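Local structure of arginine decarboxylase, A207R protein (Paramecium bursaria Chlorella virus 1, 2NVA) at residues A[43-48]-A[53-58]; A[141-146]-A[294-299]; A[158-163]-A[168-173]; A[281-286]-A[342-347]. The protein is a pyridoxal 5'-phosphate-dependent enzyme that decarboxylates arginine, captured here with its product agmatine joined to the cofactor. All coordinates share one frame; numbering follows the deposited sequence.

Contact 1 (A[43-48]-A[53-58]). With PL2 ((4-{[(4-{[amino(imino)methyl]amino}butyl)amino]methyl}-5-hydroxy-6-methylpyridin-3-yl)methyl dihydrogen phosphate), chain I.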
# COMPACT_ATOMS: atom_id res chain seq x y z
N PRO A 43 -4.77 23.53 -16.76
CA PRO A 43 -4.50 22.33 -15.98
C PRO A 43 -5.11 22.43 -14.58
O PRO A 43 -4.94 23.44 -13.89
CB PRO A 43 -2.97 22.28 -15.91
CG PRO A 43 -2.54 23.72 -16.02
CD PRO A 43 -3.61 24.45 -16.81
N HIS A 44 -5.82 21.38 -14.18
CA HIS A 44 -6.25 21.20 -12.81
C HIS A 44 -5.42 20.06 -12.23
O HIS A 44 -5.76 18.90 -12.45
CB HIS A 44 -7.75 20.89 -12.74
CG HIS A 44 -8.61 22.11 -12.92
ND1 HIS A 44 -9.39 22.62 -11.90
CD2 HIS A 44 -8.79 22.93 -13.98
CE1 HIS A 44 -10.01 23.71 -12.33
NE2 HIS A 44 -9.67 23.92 -13.59
N TYR A 45 -4.35 20.40 -11.52
CA TYR A 45 -3.41 19.40 -11.04
C TYR A 45 -4.10 18.37 -10.12
O TYR A 45 -4.79 18.75 -9.17
CB TYR A 45 -2.22 20.05 -10.31
CG TYR A 45 -1.33 19.05 -9.62
CD1 TYR A 45 -1.24 19.01 -8.21
CD2 TYR A 45 -0.61 18.10 -10.35
CE1 TYR A 45 -0.43 18.06 -7.56
CE2 TYR A 45 0.19 17.15 -9.72
CZ TYR A 45 0.29 17.13 -8.33
OH TYR A 45 1.07 16.19 -7.70
N ALA A 46 -3.87 17.09 -10.40
CA ALA A 46 -4.44 15.99 -9.61
C ALA A 46 -3.62 15.80 -8.34
O ALA A 46 -2.57 15.15 -8.33
CB ALA A 46 -4.50 14.69 -10.44
N VAL A 47 -4.11 16.41 -7.26
CA VAL A 47 -3.45 16.45 -5.96
C VAL A 47 -3.05 15.04 -5.46
O VAL A 47 -2.00 14.86 -4.83
CB VAL A 47 -4.38 17.15 -4.93
CG1 VAL A 47 -3.81 17.08 -3.50
CG2 VAL A 47 -4.62 18.62 -5.36
N LYS A 48 -3.88 14.05 -5.79
CA LYS A 48 -3.66 12.66 -5.36
C LYS A 48 -2.32 12.09 -5.81
O LYS A 48 -1.81 11.17 -5.18
CB LYS A 48 -4.79 11.76 -5.89
CG LYS A 48 -4.92 11.79 -7.40
CD LYS A 48 -6.00 10.85 -7.94
CE LYS A 48 -7.38 11.48 -7.96
NZ LYS A 48 -7.51 12.75 -8.82
N GLU A 53 3.32 19.78 0.13
CA GLU A 53 2.80 21.14 0.29
C GLU A 53 3.57 22.22 -0.47
O GLU A 53 2.98 23.25 -0.85
CB GLU A 53 2.55 21.50 1.75
CG GLU A 53 3.76 21.69 2.60
CD GLU A 53 3.38 22.06 4.05
OE1 GLU A 53 3.92 23.04 4.59
OE2 GLU A 53 2.52 21.35 4.64
N VAL A 54 4.86 22.00 -0.70
CA VAL A 54 5.66 22.93 -1.51
C VAL A 54 5.26 22.84 -2.99
O VAL A 54 5.17 23.85 -3.68
CB VAL A 54 7.18 22.70 -1.31
CG1 VAL A 54 8.00 23.49 -2.33
CG2 VAL A 54 7.58 23.11 0.10
N LEU A 55 5.01 21.61 -3.45
CA LEU A 55 4.53 21.39 -4.82
C LEU A 55 3.19 22.11 -5.03
O LEU A 55 3.01 22.78 -6.05
CB LEU A 55 4.36 19.89 -5.10
CG LEU A 55 3.87 19.48 -6.49
CD1 LEU A 55 4.81 19.97 -7.59
CD2 LEU A 55 3.67 17.97 -6.58
N LEU A 56 2.28 21.96 -4.08
CA LEU A 56 0.96 22.56 -4.20
C LEU A 56 1.05 24.09 -4.18
O LEU A 56 0.36 24.75 -4.94
CB LEU A 56 0.03 22.06 -3.09
CG LEU A 56 -0.29 20.57 -3.03
CD1 LEU A 56 -1.21 20.28 -1.84
CD2 LEU A 56 -0.91 20.05 -4.33
N LYS A 57 1.91 24.63 -3.32
CA LYS A 57 2.12 26.09 -3.29
C LYS A 57 2.71 26.59 -4.61
O LYS A 57 2.35 27.67 -5.09
CB LYS A 57 2.97 26.50 -2.09
CG LYS A 57 3.29 28.01 -1.97
CD LYS A 57 2.03 28.86 -1.94
CE LYS A 57 2.36 30.31 -1.55
NZ LYS A 57 1.23 31.26 -1.86
N THR A 58 3.64 25.82 -5.17
CA THR A 58 4.25 26.15 -6.45
C THR A 58 3.22 26.21 -7.57
O THR A 58 3.23 27.12 -8.40
CB THR A 58 5.36 25.15 -6.80
OG1 THR A 58 6.34 25.15 -5.76
CG2 THR A 58 6.03 25.51 -8.12
N1 PL2 I . -7.93 12.84 -12.83
C2 PL2 I . -8.60 11.79 -12.31
C2A PL2 I . -10.12 11.88 -12.07
C3 PL2 I . -7.88 10.63 -11.99
O3 PL2 I . -8.57 9.58 -11.48
C4 PL2 I . -6.49 10.54 -12.22
C4A PL2 I . -5.65 9.27 -11.87
C5 PL2 I . -5.87 11.68 -12.78
C6 PL2 I . -6.62 12.80 -13.07
P PL2 I . -2.31 11.03 -14.26
N PL2 I . -6.45 8.03 -11.91
CA PL2 I . -6.02 7.08 -10.88
CG PL2 I . -4.11 5.67 -10.00
OP2 PL2 I . -1.81 9.73 -15.06
OP3 PL2 I . -1.37 11.13 -12.93
OP1 PL2 I . -2.24 12.26 -15.10
OP4 PL2 I . -3.80 10.64 -13.79
C5M PL2 I . -4.35 11.68 -13.07
CB PL2 I . -4.52 6.74 -11.02
CD PL2 I . -2.61 5.30 -10.16
NE PL2 I . -2.30 4.34 -9.07
CZ PL2 I . -1.08 3.98 -8.66
NH2 PL2 I . -0.96 3.10 -7.64
NH1 PL2 I . 0.01 4.48 -9.25

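Contact 2 (A[141-146]-A[294-299]). With PL2 ((4-{[(4-{[amino(imino)methyl]amino}butyl)amino]methyl}-5-hydroxy-6-methylpyridin-3-yl)methyl dihydrogen phosphate), chain I.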
# COMPACT_ATOMS: atom_id res chain seq x y z
N ALA A 141 -3.00 1.95 -21.75
CA ALA A 141 -2.66 2.76 -20.58
C ALA A 141 -2.09 1.89 -19.47
O ALA A 141 -2.49 0.73 -19.31
CB ALA A 141 -3.88 3.54 -20.08
N THR A 142 -1.14 2.42 -18.70
CA THR A 142 -0.52 1.66 -17.61
C THR A 142 -1.54 1.22 -16.55
O THR A 142 -1.58 0.05 -16.14
CB THR A 142 0.66 2.42 -16.98
OG1 THR A 142 1.60 2.76 -18.00
CG2 THR A 142 1.37 1.56 -15.92
N VAL A 143 -2.36 2.17 -16.09
CA VAL A 143 -3.39 1.87 -15.08
C VAL A 143 -4.78 2.10 -15.68
O VAL A 143 -5.16 3.23 -15.99
CB VAL A 143 -3.18 2.72 -13.81
CG1 VAL A 143 -4.24 2.37 -12.75
CG2 VAL A 143 -1.74 2.54 -13.26
N GLN A 144 -5.53 1.02 -15.84
CA GLN A 144 -6.89 1.05 -16.42
C GLN A 144 -7.94 1.55 -15.41
O GLN A 144 -7.87 1.20 -14.23
CB GLN A 144 -7.26 -0.36 -16.91
CG GLN A 144 -6.41 -0.85 -18.08
CD GLN A 144 -6.55 0.02 -19.32
OE1 GLN A 144 -5.55 0.52 -19.88
NE2 GLN A 144 -7.78 0.21 -19.77
N LEU A 145 -8.88 2.38 -15.88
CA LEU A 145 -9.86 3.06 -14.99
C LEU A 145 -11.31 2.87 -15.43
O LEU A 145 -12.27 3.18 -14.68
CB LEU A 145 -9.56 4.57 -14.95
CG LEU A 145 -8.16 5.08 -14.62
CD1 LEU A 145 -8.10 6.59 -14.84
CD2 LEU A 145 -7.71 4.71 -13.20
N GLY A 146 -11.44 2.35 -16.65
CA GLY A 146 -12.72 2.23 -17.35
C GLY A 146 -13.81 1.39 -16.70
O GLY A 146 -14.98 1.80 -16.67
N ILE A 294 4.71 -2.38 -7.94
CA ILE A 294 3.56 -3.27 -7.86
C ILE A 294 2.43 -2.83 -8.81
O ILE A 294 1.92 -3.64 -9.59
CB ILE A 294 3.01 -3.38 -6.42
CG1 ILE A 294 4.10 -3.78 -5.42
CG2 ILE A 294 1.78 -4.33 -6.36
CD1 ILE A 294 4.79 -5.13 -5.69
N PHE A 295 2.05 -1.57 -8.73
CA PHE A 295 0.84 -1.07 -9.40
C PHE A 295 1.04 -0.54 -10.81
O PHE A 295 0.06 -0.45 -11.58
CB PHE A 295 0.12 -0.04 -8.52
CG PHE A 295 -0.35 -0.61 -7.20
CD1 PHE A 295 -1.49 -1.42 -7.15
CD2 PHE A 295 0.36 -0.37 -6.03
CE1 PHE A 295 -1.92 -1.98 -5.95
CE2 PHE A 295 -0.07 -0.92 -4.82
CZ PHE A 295 -1.22 -1.73 -4.79
N GLU A 296 2.27 -0.16 -11.16
CA GLU A 296 2.52 0.37 -12.51
C GLU A 296 3.59 -0.42 -13.26
O GLU A 296 4.07 0.02 -14.32
CB GLU A 296 2.90 1.85 -12.45
CG GLU A 296 1.83 2.76 -11.83
CD GLU A 296 2.07 4.26 -12.07
OE1 GLU A 296 3.16 4.65 -12.56
OE2 GLU A 296 1.16 5.04 -11.77
N LYS A 297 3.96 -1.57 -12.70
CA LYS A 297 4.98 -2.46 -13.26
C LYS A 297 6.32 -1.75 -13.49
O LYS A 297 7.02 -2.04 -14.46
CB LYS A 297 4.51 -3.12 -14.57
CG LYS A 297 3.19 -3.90 -14.46
CD LYS A 297 3.33 -5.10 -13.51
CE LYS A 297 2.07 -5.96 -13.63
NZ LYS A 297 2.20 -7.21 -12.80
N SER A 298 6.65 -0.80 -12.62
CA SER A 298 7.90 -0.08 -12.72
C SER A 298 9.09 -1.01 -12.50
O SER A 298 9.08 -1.86 -11.62
CB SER A 298 7.93 1.05 -11.69
OG SER A 298 9.21 1.67 -11.66
N VAL A 299 10.12 -0.85 -13.33
CA VAL A 299 11.38 -1.58 -13.17
C VAL A 299 12.49 -0.51 -13.15
O VAL A 299 13.12 -0.23 -14.18
CB VAL A 299 11.59 -2.60 -14.31
CG1 VAL A 299 12.89 -3.39 -14.09
CG2 VAL A 299 10.40 -3.57 -14.39
N1 PL2 I . -7.93 12.84 -12.83
C2 PL2 I . -8.60 11.79 -12.31
C2A PL2 I . -10.12 11.88 -12.07
C3 PL2 I . -7.88 10.63 -11.99
O3 PL2 I . -8.57 9.58 -11.48
C4 PL2 I . -6.49 10.54 -12.22
C4A PL2 I . -5.65 9.27 -11.87
C5 PL2 I . -5.87 11.68 -12.78
C6 PL2 I . -6.62 12.80 -13.07
P PL2 I . -2.31 11.03 -14.26
N PL2 I . -6.45 8.03 -11.91
CA PL2 I . -6.02 7.08 -10.88
CG PL2 I . -4.11 5.67 -10.00
OP2 PL2 I . -1.81 9.73 -15.06
OP3 PL2 I . -1.37 11.13 -12.93
OP1 PL2 I . -2.24 12.26 -15.10
OP4 PL2 I . -3.80 10.64 -13.79
C5M PL2 I . -4.35 11.68 -13.07
CB PL2 I . -4.52 6.74 -11.02
CD PL2 I . -2.61 5.30 -10.16
NE PL2 I . -2.30 4.34 -9.07
CZ PL2 I . -1.08 3.98 -8.66
NH2 PL2 I . -0.96 3.10 -7.64
NH1 PL2 I . 0.01 4.48 -9.25

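Contact 3 (A[158-163]-A[168-173])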
# COMPACT_ATOMS: atom_id res chain seq x y z
N HIS A 158 -29.88 9.33 -20.96
CA HIS A 158 -30.64 9.10 -19.74
C HIS A 158 -30.12 9.92 -18.56
O HIS A 158 -30.89 10.57 -17.86
CB HIS A 158 -30.65 7.60 -19.36
CG HIS A 158 -31.13 7.34 -17.96
ND1 HIS A 158 -32.47 7.39 -17.62
CD2 HIS A 158 -30.45 7.06 -16.82
CE1 HIS A 158 -32.59 7.15 -16.33
NE2 HIS A 158 -31.39 6.95 -15.82
N LEU A 159 -28.80 9.89 -18.35
CA LEU A 159 -28.18 10.60 -17.23
C LEU A 159 -28.35 12.12 -17.36
O LEU A 159 -28.59 12.81 -16.38
CB LEU A 159 -26.70 10.25 -17.13
CG LEU A 159 -26.39 8.85 -16.59
CD1 LEU A 159 -24.90 8.62 -16.66
CD2 LEU A 159 -26.89 8.66 -15.15
N LEU A 160 -28.24 12.61 -18.58
CA LEU A 160 -28.41 14.03 -18.86
C LEU A 160 -29.85 14.47 -18.64
O LEU A 160 -30.10 15.56 -18.14
CB LEU A 160 -27.94 14.38 -20.28
CG LEU A 160 -26.43 14.21 -20.52
CD1 LEU A 160 -26.12 14.21 -22.00
CD2 LEU A 160 -25.63 15.30 -19.81
N GLU A 161 -30.79 13.59 -19.00
CA GLU A 161 -32.22 13.86 -18.80
C GLU A 161 -32.57 13.86 -17.33
O GLU A 161 -33.36 14.67 -16.87
CB GLU A 161 -33.06 12.84 -19.56
CG GLU A 161 -33.09 13.09 -21.05
CD GLU A 161 -33.81 11.99 -21.83
OE1 GLU A 161 -34.33 12.29 -22.94
OE2 GLU A 161 -33.86 10.82 -21.36
N TYR A 162 -31.97 12.93 -16.60
CA TYR A 162 -32.19 12.84 -15.16
C TYR A 162 -31.65 14.08 -14.45
O TYR A 162 -32.29 14.59 -13.52
CB TYR A 162 -31.56 11.56 -14.60
CG TYR A 162 -32.08 11.18 -13.23
CD1 TYR A 162 -33.40 10.76 -13.04
CD2 TYR A 162 -31.25 11.25 -12.12
CE1 TYR A 162 -33.87 10.42 -11.77
CE2 TYR A 162 -31.69 10.89 -10.86
CZ TYR A 162 -32.99 10.47 -10.69
OH TYR A 162 -33.43 10.14 -9.43
N ALA A 163 -30.49 14.55 -14.87
CA ALA A 163 -29.95 15.78 -14.33
C ALA A 163 -30.91 16.95 -14.59
O ALA A 163 -31.22 17.71 -13.69
CB ALA A 163 -28.57 16.06 -14.89
N ILE A 168 -30.47 20.08 -12.15
CA ILE A 168 -29.01 20.03 -12.02
C ILE A 168 -28.36 20.54 -13.30
O ILE A 168 -28.67 20.06 -14.39
CB ILE A 168 -28.49 18.58 -11.73
CG1 ILE A 168 -29.01 18.02 -10.39
CG2 ILE A 168 -26.95 18.55 -11.75
CD1 ILE A 168 -28.98 19.04 -9.25
N GLU A 169 -27.48 21.54 -13.16
CA GLU A 169 -26.82 22.17 -14.29
C GLU A 169 -25.63 21.32 -14.73
O GLU A 169 -24.65 21.21 -14.00
CB GLU A 169 -26.35 23.56 -13.86
CG GLU A 169 -25.79 24.44 -14.98
CD GLU A 169 -25.33 25.81 -14.46
OE1 GLU A 169 -24.83 26.63 -15.28
OE2 GLU A 169 -25.46 26.07 -13.24
N VAL A 170 -25.74 20.70 -15.90
CA VAL A 170 -24.60 19.99 -16.49
C VAL A 170 -23.82 20.96 -17.39
O VAL A 170 -24.36 21.46 -18.39
CB VAL A 170 -25.03 18.72 -17.27
CG1 VAL A 170 -23.83 18.08 -17.96
CG2 VAL A 170 -25.70 17.71 -16.33
N ILE A 171 -22.58 21.25 -17.03
CA ILE A 171 -21.79 22.26 -17.73
C ILE A 171 -20.71 21.70 -18.66
O ILE A 171 -20.02 22.46 -19.36
CB ILE A 171 -21.15 23.30 -16.75
CG1 ILE A 171 -20.12 22.63 -15.83
CG2 ILE A 171 -22.24 24.05 -16.00
CD1 ILE A 171 -19.16 23.62 -15.17
N GLY A 172 -20.56 20.37 -18.69
CA GLY A 172 -19.55 19.78 -19.56
C GLY A 172 -19.38 18.28 -19.48
O GLY A 172 -20.16 17.57 -18.82
N ILE A 173 -18.35 17.82 -20.18
CA ILE A 173 -18.09 16.39 -20.33
C ILE A 173 -16.61 16.16 -20.03
O ILE A 173 -15.76 16.95 -20.45
CB ILE A 173 -18.39 15.89 -21.79
CG1 ILE A 173 -19.82 16.24 -22.23
CG2 ILE A 173 -18.11 14.39 -21.95
CD1 ILE A 173 -20.95 15.58 -21.43

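Contact 4 (A[281-286]-A[342-347])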
# COMPACT_ATOMS: atom_id res chain seq x y z
N PHE A 281 19.63 -5.06 0.20
CA PHE A 281 18.43 -4.61 0.88
C PHE A 281 18.58 -3.13 1.17
O PHE A 281 19.64 -2.70 1.62
CB PHE A 281 18.24 -5.40 2.18
CG PHE A 281 17.81 -6.80 1.95
CD1 PHE A 281 16.49 -7.18 2.18
CD2 PHE A 281 18.70 -7.73 1.43
CE1 PHE A 281 16.08 -8.51 1.94
CE2 PHE A 281 18.30 -9.06 1.17
CZ PHE A 281 16.99 -9.43 1.43
N PHE A 282 17.53 -2.38 0.87
CA PHE A 282 17.52 -0.91 1.01
C PHE A 282 16.63 -0.45 2.14
O PHE A 282 15.73 -1.18 2.54
CB PHE A 282 17.05 -0.27 -0.30
CG PHE A 282 18.03 -0.46 -1.43
CD1 PHE A 282 19.00 0.52 -1.70
CD2 PHE A 282 18.03 -1.64 -2.18
CE1 PHE A 282 19.92 0.34 -2.73
CE2 PHE A 282 18.96 -1.84 -3.20
CZ PHE A 282 19.90 -0.84 -3.48
N ASN A 283 16.85 0.77 2.63
CA ASN A 283 15.96 1.33 3.65
C ASN A 283 14.70 1.96 3.04
O ASN A 283 14.16 2.97 3.53
CB ASN A 283 16.69 2.29 4.61
CG ASN A 283 17.28 3.51 3.91
OD1 ASN A 283 17.29 3.62 2.68
ND2 ASN A 283 17.77 4.46 4.71
N GLU A 284 14.25 1.35 1.95
CA GLU A 284 13.00 1.68 1.26
C GLU A 284 12.30 0.39 0.87
O GLU A 284 12.86 -0.70 1.04
CB GLU A 284 13.29 2.50 0.00
CG GLU A 284 13.09 3.99 0.19
CD GLU A 284 11.65 4.39 0.51
OE1 GLU A 284 11.47 5.49 1.06
OE2 GLU A 284 10.71 3.61 0.23
N SER A 285 11.07 0.49 0.38
CA SER A 285 10.31 -0.72 0.03
C SER A 285 9.13 -0.42 -0.88
O SER A 285 8.77 0.75 -1.07
CB SER A 285 9.84 -1.45 1.31
OG SER A 285 8.62 -0.90 1.80
N THR A 286 8.55 -1.48 -1.44
CA THR A 286 7.32 -1.36 -2.23
C THR A 286 6.13 -0.92 -1.36
O THR A 286 5.12 -0.45 -1.88
CB THR A 286 6.95 -2.68 -2.94
OG1 THR A 286 6.80 -3.72 -1.98
CG2 THR A 286 8.03 -3.06 -3.93
N GLY A 342 26.04 0.76 3.23
CA GLY A 342 26.39 2.18 3.43
C GLY A 342 26.38 3.04 2.17
O GLY A 342 26.28 4.26 2.28
N ASP A 343 26.48 2.41 1.00
CA ASP A 343 26.36 3.13 -0.29
C ASP A 343 24.98 3.76 -0.40
O ASP A 343 23.98 3.14 -0.03
CB ASP A 343 26.51 2.18 -1.48
CG ASP A 343 27.96 2.03 -1.95
OD1 ASP A 343 28.69 3.05 -1.93
OD2 ASP A 343 28.34 0.92 -2.37
N TRP A 344 24.92 4.97 -0.94
CA TRP A 344 23.64 5.58 -1.26
C TRP A 344 23.44 5.53 -2.75
O TRP A 344 24.40 5.64 -3.55
CB TRP A 344 23.61 7.04 -0.78
CG TRP A 344 23.47 7.21 0.71
CD1 TRP A 344 24.48 7.26 1.64
CD2 TRP A 344 22.25 7.39 1.43
NE1 TRP A 344 23.95 7.45 2.90
CE2 TRP A 344 22.59 7.52 2.80
CE3 TRP A 344 20.90 7.43 1.05
CZ2 TRP A 344 21.61 7.70 3.79
CZ3 TRP A 344 19.94 7.61 2.04
CH2 TRP A 344 20.29 7.74 3.39
N VAL A 345 22.18 5.38 -3.15
CA VAL A 345 21.80 5.50 -4.55
C VAL A 345 20.61 6.44 -4.61
O VAL A 345 19.98 6.71 -3.59
CB VAL A 345 21.43 4.13 -5.20
CG1 VAL A 345 22.59 3.13 -5.03
CG2 VAL A 345 20.15 3.54 -4.59
N TYR A 346 20.28 6.94 -5.81
CA TYR A 346 18.99 7.59 -5.96
C TYR A 346 18.26 7.11 -7.20
O TYR A 346 18.87 6.70 -8.18
CB TYR A 346 19.11 9.12 -5.90
CG TYR A 346 19.70 9.75 -7.14
CD1 TYR A 346 18.89 10.13 -8.22
CD2 TYR A 346 21.07 10.00 -7.22
CE1 TYR A 346 19.42 10.71 -9.35
CE2 TYR A 346 21.61 10.60 -8.36
CZ TYR A 346 20.78 10.94 -9.41
OH TYR A 346 21.33 11.53 -10.54
N PHE A 347 16.94 7.19 -7.14
CA PHE A 347 16.08 6.85 -8.26
C PHE A 347 15.52 8.12 -8.87
O PHE A 347 14.82 8.89 -8.19
CB PHE A 347 14.94 5.94 -7.79
CG PHE A 347 15.40 4.56 -7.40
CD1 PHE A 347 15.35 3.52 -8.32
CD2 PHE A 347 15.90 4.32 -6.12
CE1 PHE A 347 15.78 2.24 -7.97
CE2 PHE A 347 16.33 3.03 -5.76
CZ PHE A 347 16.28 1.99 -6.70

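Contact 1 (A[43-48]-A[53-58])
Leu55 and Leu56, neighbours on helix 53-61, each push one methyl against the ring of Tyr45. Leu56 CD2 comes up to the ring edge, near the ring plane, 3.8 Å from Tyr45 CE1. Leu55 CD2 approaches obliquely at the phenol end and lies 3.3 Å from Tyr45 OH. The ring therefore meets two knobs at two places along its length. Tyr45 runs at about a right angle to both leucines. Its CG is anti to the backbone N (chi1 171°), which turns the ring out of the strand toward the helix. Leu56 CD2 has a second neighbour, Val47 CG2, at 4.1 Å. This one methyl thus fills the hollow between Tyr45 and Val47. Val47 and Leu56 also cross at about a right angle, and the valine branch that touches is the one beside its backbone N. The pieces belong to the beta-alpha-beta unit of strand 41-46, helix 53-61 and strand 65-68 in the TIM barrel. Leu56 also packs on Phe66 and Ile80, and Leu55 on Val27 and Tyr261. The hydroxyl of Tyr45, touched by Leu55, is hydrogen-bonded to Asn50 O in the connecting loop. The next residue along the strand faces the cofactor. Ala46 CB is 3.9 Å from PL2 C6. Lys48, which binds pyridoxal 5'-phosphate, bends in the outer half of its chain. Its NZ lies 3.8 Å from PL2 C2 and forms a salt bridge with Asp67. In this family such a lysine typically holds the cofactor as a Schiff base when no substrate or product is attached.

Contact 2 (A[141-146]-A[294-299])
The part of the active site that receives the guanidinium group of agmatine brings Thr142 and Val143, in a loop of the barrel, against Phe295 and Glu296 at the end of helix 292-295. Glu296 is the first residue to leave the helical conformation. Thr142 CG2 rests 3.5 Å from Glu296 O and 3.8 Å from Glu296 CB. Val143 CG2 lies 3.9 Å from Glu296 CG and equally far from Phe295 O. The valine methyl therefore touches both the glutamate chain at CG and the carbonyl oxygen of Phe295. Thr142 and Val143 both face Ser179 in a classic beta bulge, and Thr142 OG1 is hydrogen-bonded to Gly180 O. Glu296 starts with CG beside its backbone N (chi1 -60°) and then runs extended, which carries the carboxylate to the ligand. PL2 NH1 gives Glu296 OE2 a weak hydrogen bond of 2.8 Å, bent to 123°. The same oxygen forms a salt bridge with Arg255. Phe295 CB comes within 3.4 Å of PL2 NH2, and its ring lies oblique to that nitrogen. The other end of agmatine is flanked by Leu145, with CD1 at 3.7 Å from PL2 N. Tyr287 of the second subunit meets the Phe295 ring, and Asp325 of that subunit is hydrogen-bonded to PL2, so both subunits line the pocket. The two segments themselves touch through carbon and backbone oxygen. Glu296 OE2 faces both the guanidinium of agmatine and Arg255, so the carboxylate probably helps balance the two positive groups.

Contact 3 (A[158-163]-A[168-173])
Ala163 CB and Val170 CG2 meet at 3.6 Å, in the apolar middle of the contact. The other valine methyl, Val170 CG1, touches Leu160 CD2 at 3.8 Å. Val170 has CG1 anti to its backbone N (chi1 175°). That torsion spreads its two methyls, one to each helix residue. Leu160 and Val170 cross at about a right angle. Leu160 does not aim its first bond straight at the strand, but its end bends nearer. Ile168, just before the strand, adds its CB, 4.0 Å from Ala163 CB, while the end of its side chain leads away. All four of these residues are buried. Leu160 also packs on Leu132 of strand 129-133 and on Ala201 of helix 184-204. Ile168 leans on Met130 and Ile121, so neighbouring elements close the apolar layer. Further out, the contact turns polar at the backbone. Ile168 N donates to Ala163 O at 2.9 Å, with a fairly straight N-H...O angle of 161°. The donor stands 34° out of the carbonyl plane. The bond ties the last turn of the helix to the residues leading into the strand. Ile168 CB also sits 3.5 Å from Ala163 O. At the outer rim Glu169 points away from the helix and forms a salt bridge with Lys129. Leu160 O is hydrogen-bonded to His206 NE2. Such close packing of a helix on the following strand is typical of the beta-alpha-beta units of a TIM barrel, here strand 129-133, helix 156-165 and strand 170-174.

Contact 4 (A[281-286]-A[342-347])
Phe282 and Val345 make the main touch here, and Asn283 adds a smaller one with Trp344. Phe282 CE1 lies 3.7 Å from Val345 CG2. The methyl approaches the ring obliquely, and the two side chains cross at about a right angle. Both residues direct their first side-chain bond at the opposite segment. Val345 CG2 is the branch placed between the backbone N and the carbonyl carbon, and it is this branch that reaches the ring. The backbones stay well apart: Phe282 CA and Trp344 CA are 9.2 Å from each other. Asn283 extends its amide toward the indole, with ND2 4.3 Å from Trp344 CH2, again at an oblique angle. This is a loose touch. Asn283 OD1 is hydrogen-bonded to Thr266 OG1 and to Gln267 N, which fixes the amide. The first side-chain bond of Trp344 leads away from 281-286, but the ring end comes nearer. Its ring also meets that of Phe19, and it packs on Leu9 of helix 2-11. Phe282 also packs on Thr266 and Val268. Those residues belong to strand 262-274, which pairs antiparallel with both strand 277-282 and strand 344-347. The contact therefore reaches across this shared neighbour in the mixed sheet of the beta domain that accompanies the TIM barrel in this decarboxylase family, with helix 2-11 lying against the Trp344 end.

In the fold
Contacts 1 and 3 are both buried apolar packing of a helix on a strand in the same parallel sheet of the barrel. They differ at the edge: contact 3 adds a backbone hydrogen bond across its segments, while contact 1 adjoins PL2. Contact 2 is only partly buried and also touches PL2, at the agmatine end; there a carboxylate faces the ligand beside the apolar touches. Contact 4, also only partly buried, belongs to the mixed sheet, away from the annotated sites, and lies about 50 Å from contact 3 between centres. It touches contact 2 where Thr286 packs on Ile294; strand 277-282 and helix 292-295 follow each other in the chain.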